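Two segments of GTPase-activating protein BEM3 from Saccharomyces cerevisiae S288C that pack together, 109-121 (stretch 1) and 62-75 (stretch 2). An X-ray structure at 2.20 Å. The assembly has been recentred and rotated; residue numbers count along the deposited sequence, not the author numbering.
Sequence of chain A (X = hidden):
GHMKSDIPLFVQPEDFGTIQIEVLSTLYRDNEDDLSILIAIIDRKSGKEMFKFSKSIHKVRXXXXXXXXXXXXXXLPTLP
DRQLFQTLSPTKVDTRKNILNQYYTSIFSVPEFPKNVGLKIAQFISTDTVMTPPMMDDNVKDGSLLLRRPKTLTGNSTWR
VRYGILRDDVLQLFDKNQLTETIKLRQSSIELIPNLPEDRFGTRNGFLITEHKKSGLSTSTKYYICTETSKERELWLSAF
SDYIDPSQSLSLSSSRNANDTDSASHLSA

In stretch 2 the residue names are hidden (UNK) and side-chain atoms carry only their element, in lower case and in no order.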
# COMPACT_ATOMS: atom_id res chain seq x y z
N SER A 109 0.00 -17.41 9.94
CA SER A 109 0.79 -18.64 9.93
C SER A 109 0.88 -19.29 11.30
O SER A 109 1.38 -20.42 11.39
CB SER A 109 2.20 -18.36 9.41
OG SER A 109 2.17 -17.94 8.05
N VAL A 110 0.42 -18.62 12.35
CA VAL A 110 0.40 -19.24 13.68
C VAL A 110 -0.55 -20.43 13.67
O VAL A 110 -1.69 -20.30 13.17
CB VAL A 110 -0.01 -18.21 14.74
CG1 VAL A 110 -0.16 -18.87 16.10
CG2 VAL A 110 1.00 -17.07 14.80
N PRO A 111 -0.14 -21.60 14.17
CA PRO A 111 -1.01 -22.79 14.07
C PRO A 111 -2.33 -22.63 14.80
O PRO A 111 -3.39 -22.91 14.22
CB PRO A 111 -0.15 -23.90 14.67
CG PRO A 111 1.25 -23.42 14.55
CD PRO A 111 1.20 -21.93 14.70
N GLU A 112 -2.31 -22.17 16.05
CA GLU A 112 -3.53 -22.08 16.83
C GLU A 112 -3.53 -20.81 17.68
O GLU A 112 -2.52 -20.49 18.32
CB GLU A 112 -3.70 -23.31 17.73
CG GLU A 112 -5.14 -23.61 18.11
CD GLU A 112 -5.28 -24.85 18.97
OE1 GLU A 112 -4.27 -25.28 19.55
OE2 GLU A 112 -6.40 -25.40 19.06
N PHE A 113 -4.65 -20.09 17.65
CA PHE A 113 -4.98 -18.99 18.54
C PHE A 113 -6.06 -19.42 19.52
O PHE A 113 -6.85 -20.32 19.22
CB PHE A 113 -5.48 -17.76 17.78
CG PHE A 113 -4.40 -16.98 17.10
CD1 PHE A 113 -3.50 -16.22 17.84
CD2 PHE A 113 -4.29 -16.97 15.72
CE1 PHE A 113 -2.51 -15.49 17.21
CE2 PHE A 113 -3.30 -16.24 15.08
CZ PHE A 113 -2.41 -15.50 15.83
N PRO A 114 -6.11 -18.82 20.71
CA PRO A 114 -7.28 -19.01 21.57
C PRO A 114 -8.55 -18.59 20.86
O PRO A 114 -8.54 -17.77 19.94
CB PRO A 114 -6.99 -18.11 22.78
CG PRO A 114 -5.51 -18.06 22.83
CD PRO A 114 -5.04 -18.08 21.40
N LYS A 115 -9.67 -19.17 21.30
CA LYS A 115 -10.94 -18.99 20.59
C LYS A 115 -11.34 -17.51 20.51
O LYS A 115 -11.85 -17.06 19.48
CB LYS A 115 -12.04 -19.80 21.28
CG LYS A 115 -11.77 -21.30 21.28
CD LYS A 115 -12.93 -22.05 21.93
CE LYS A 115 -12.67 -23.54 22.01
NZ LYS A 115 -12.48 -24.15 20.67
N ASN A 116 -11.10 -16.75 21.58
CA ASN A 116 -11.46 -15.33 21.56
C ASN A 116 -10.57 -14.54 20.61
O ASN A 116 -11.05 -13.67 19.87
CB ASN A 116 -11.38 -14.76 22.98
CG ASN A 116 -10.06 -15.06 23.66
OD1 ASN A 116 -9.50 -16.15 23.50
ND2 ASN A 116 -9.55 -14.10 24.42
N VAL A 117 -9.26 -14.84 20.60
CA VAL A 117 -8.34 -14.08 19.76
C VAL A 117 -8.56 -14.42 18.29
O VAL A 117 -8.53 -13.53 17.42
CB VAL A 117 -6.89 -14.36 20.18
CG1 VAL A 117 -5.93 -13.49 19.38
CG2 VAL A 117 -6.71 -14.12 21.68
N GLY A 118 -8.77 -15.69 17.97
CA GLY A 118 -9.01 -16.08 16.59
C GLY A 118 -10.25 -15.43 16.01
O GLY A 118 -10.27 -15.04 14.84
N LEU A 119 -11.30 -15.29 16.82
CA LEU A 119 -12.50 -14.62 16.35
C LEU A 119 -12.24 -13.14 16.08
O LEU A 119 -12.71 -12.60 15.07
CB LEU A 119 -13.62 -14.78 17.38
CG LEU A 119 -14.88 -13.94 17.15
CD1 LEU A 119 -15.66 -14.43 15.93
CD2 LEU A 119 -15.76 -13.93 18.39
N LYS A 120 -11.48 -12.48 16.95
CA LYS A 120 -11.17 -11.07 16.77
C LYS A 120 -10.42 -10.83 15.46
O LYS A 120 -10.70 -9.87 14.74
CB LYS A 120 -10.37 -10.55 17.96
CG LYS A 120 -10.34 -9.03 18.09
CD LYS A 120 -11.64 -8.50 18.66
CE LYS A 120 -11.58 -7.00 18.89
NZ LYS A 120 -12.81 -6.48 19.54
N ILE A 121 -9.46 -11.70 15.15
CA ILE A 121 -8.73 -11.59 13.89
C ILE A 121 -9.66 -11.82 12.71
O ILE A 121 -9.59 -11.12 11.70
CB ILE A 121 -7.54 -12.57 13.87
CG1 ILE A 121 -6.59 -12.30 15.04
CG2 ILE A 121 -6.79 -12.49 12.55
CD1 ILE A 121 -5.42 -13.26 15.12
N UNK A 62 -4.38 -1.33 16.93
CA UNK A 62 -5.40 -1.73 17.89
C UNK A 62 -5.50 -3.25 17.99
O UNK A 62 -5.50 -3.82 19.09
c UNK A 62 -9.20 -0.97 18.03
o UNK A 62 -10.13 -1.46 17.36
c UNK A 62 -7.93 -1.76 18.22
o UNK A 62 -9.27 0.17 18.56
c UNK A 62 -6.74 -1.12 17.52
N UNK A 63 -5.59 -3.93 16.84
CA UNK A 63 -5.62 -5.39 16.86
C UNK A 63 -4.31 -5.95 17.41
O UNK A 63 -4.32 -6.96 18.13
c UNK A 63 -6.91 -8.14 16.07
c UNK A 63 -5.88 -5.93 15.45
c UNK A 63 -5.78 -7.45 15.31
c UNK A 63 -5.76 -7.86 13.85
N UNK A 64 -3.19 -5.32 17.07
CA UNK A 64 -1.90 -5.74 17.62
C UNK A 64 -1.89 -5.62 19.14
O UNK A 64 -1.42 -6.53 19.83
c UNK A 64 -0.78 -4.90 17.01
o UNK A 64 1.22 -4.57 18.27
c UNK A 64 0.59 -5.33 17.49
o UNK A 64 1.05 -6.41 17.09
N UNK A 65 -2.41 -4.52 19.68
CA UNK A 65 -2.46 -4.35 21.13
C UNK A 65 -3.31 -5.45 21.76
O UNK A 65 -2.95 -6.01 22.80
c UNK A 65 -1.97 -1.88 21.14
c UNK A 65 -3.35 -2.88 22.97
c UNK A 65 -3.00 -2.95 21.49
N UNK A 66 -4.43 -5.79 21.12
CA UNK A 66 -5.28 -6.86 21.65
C UNK A 66 -4.53 -8.19 21.70
O UNK A 66 -4.70 -8.97 22.64
c UNK A 66 -7.30 -9.40 20.64
c UNK A 66 -8.12 -10.45 21.02
c UNK A 66 -7.45 -8.14 21.21
c UNK A 66 -9.10 -10.25 21.97
c UNK A 66 -9.26 -9.00 22.54
o UNK A 66 -9.92 -11.29 22.35
c UNK A 66 -8.44 -7.96 22.16
c UNK A 66 -6.55 -6.99 20.80
N UNK A 67 -3.70 -8.45 20.69
CA UNK A 67 -3.03 -9.75 20.63
C UNK A 67 -1.91 -9.85 21.65
O UNK A 67 -1.76 -10.88 22.32
c UNK A 67 -2.52 -10.01 19.22
c UNK A 67 -3.64 -10.25 18.21
c UNK A 67 -2.20 -9.22 16.10
s UNK A 67 -3.05 -10.71 16.57
N UNK A 68 -1.12 -8.79 21.81
CA UNK A 68 -0.05 -8.81 22.80
C UNK A 68 -0.59 -9.14 24.19
O UNK A 68 0.08 -9.81 24.98
c UNK A 68 2.28 -7.55 20.89
c UNK A 68 2.86 -6.67 19.79
c UNK A 68 1.07 -6.87 21.51
c UNK A 68 0.68 -7.46 22.85
n UNK A 68 3.50 -7.47 18.71
N UNK A 69 -1.81 -8.69 24.49
CA UNK A 69 -2.37 -8.80 25.83
C UNK A 69 -3.09 -10.11 26.08
O UNK A 69 -3.19 -10.54 27.23
c UNK A 69 -3.32 -7.63 26.09
o UNK A 69 -4.13 -7.38 24.95
N UNK A 70 -3.61 -10.76 25.04
CA UNK A 70 -4.37 -11.99 25.22
C UNK A 70 -3.57 -13.24 24.84
O UNK A 70 -4.00 -14.34 25.18
c UNK A 70 -6.65 -10.93 24.90
c UNK A 70 -7.85 -11.08 25.50
c UNK A 70 -5.66 -11.94 24.40
c UNK A 70 -7.46 -8.93 25.32
n UNK A 70 -6.43 -9.58 24.80
n UNK A 70 -8.34 -9.82 25.75
N UNK A 71 -2.43 -13.09 24.17
CA UNK A 71 -1.51 -14.21 24.01
C UNK A 71 -0.10 -13.72 24.33
O UNK A 71 0.70 -13.51 23.42
c UNK A 71 -2.48 -16.05 22.61
c UNK A 71 -1.60 -14.82 22.60
c UNK A 71 -2.15 -13.82 21.61
N UNK A 72 0.24 -13.51 25.61
CA UNK A 72 1.59 -13.01 25.92
C UNK A 72 2.68 -14.04 25.68
O UNK A 72 3.81 -13.66 25.36
c UNK A 72 0.04 -12.60 27.74
c UNK A 72 1.50 -12.62 27.40
c UNK A 72 -0.59 -13.61 26.82
N UNK A 73 2.38 -15.33 25.82
CA UNK A 73 3.41 -16.36 25.78
C UNK A 73 3.80 -16.78 24.37
O UNK A 73 4.77 -17.53 24.22
o UNK A 73 3.74 -16.47 28.51
c UNK A 73 2.96 -17.59 26.56
c UNK A 73 3.01 -17.37 28.06
o UNK A 73 2.32 -18.12 28.78
N UNK A 74 3.07 -16.36 23.35
CA UNK A 74 3.48 -16.84 22.04
C UNK A 74 4.14 -15.72 21.25
O UNK A 74 3.70 -14.57 21.32
c UNK A 74 0.92 -15.50 20.31
c UNK A 74 1.63 -16.81 20.01
c UNK A 74 2.28 -17.41 21.26
c UNK A 74 0.64 -17.83 19.46
N UNK A 75 5.24 -16.01 20.54
CA UNK A 75 5.95 -14.95 19.81
C UNK A 75 5.11 -14.39 18.68
O UNK A 75 4.44 -15.12 17.95
c UNK A 75 5.93 -17.30 20.47
c UNK A 75 6.85 -17.12 19.30
c UNK A 75 7.20 -15.66 19.29

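Position 62 carries three carbons in a row, the third bearing two oxygens: a carboxylate on a two-carbon spacer, hence Glu62, which makes no contact with stretch 1. Position 63 has four carbons forked at the second. The fork defines Leu63; its CD1 lies 4.1 Å from Lys120 CG and 4.3 Å from Ile121 CG1. At 64, two carbons with two oxygens on the second give Asp64, out of reach of stretch 1. Position 65 has one carbon carrying two more, the beta-branched pattern of Val65, likewise remote.

Position 66 shows one carbon, then a six-carbon ring bearing an oxygen, which identifies Tyr66. Lys120 CG sits over one ring face, 4.1 Å from the centroid and 16° off the normal, a CH-pi contact. Val117 CA approaches the ring edge, 3.8 Å from Tyr66 CE2. At 67 the unbranched chain of two carbons, sulfur and carbon can only be Met67; its SD is 3.8 Å from Ile121 CD1 and its CG 4.1 Å from Val117 CG1.

Position 68 has four carbons in a row ending in nitrogen: Lys68, whose NZ forms a salt bridge with Asp64 OD1 (3.1 Å), one turn back. One carbon and one oxygen at 69 make Ser69, with no contact across. Position 70 has one carbon and a five-membered ring of three carbons and two nitrogens, so it is His70. Its ND1 donates to Tyr66 O (2.8 Å), tying the ring to its own helix, while its CB meets Val117 CG2 at 3.6 Å.

Position 71, again one carbon carrying two, is Val71, the first residue to leave helical phi/psi; its CG1 touches Pro114 CD at 3.5 Å. At 72, three carbons close onto the backbone nitrogen: Pro72. Two carbons with two oxygens at 73 give Asp73; neither residue reaches stretch 1. Position 74 has four carbons forked at the second, which identifies Leu74; its CD1 is 3.6 Å from Val110 CG1. The ring closed onto nitrogen at 75 is Pro75, beyond contact distance.

The helices run nearly antiparallel (170°), their axes approaching to 10.6 Å. Val117 pairs with Met67 in the register and meets Tyr66, Met67, His70 and Val71. The four-residue steps 63, 67, 71 and 121, 117 return side chains to the same seam, and Leu74 extends it along the loops to Val110. No hydrogen bond crosses the contact, so the 578 Å² buried rests mainly on apolar packing, with Lys120 covering the tyrosine face.

Stretch 2 62-75: ELDVYMKSHVPDLP
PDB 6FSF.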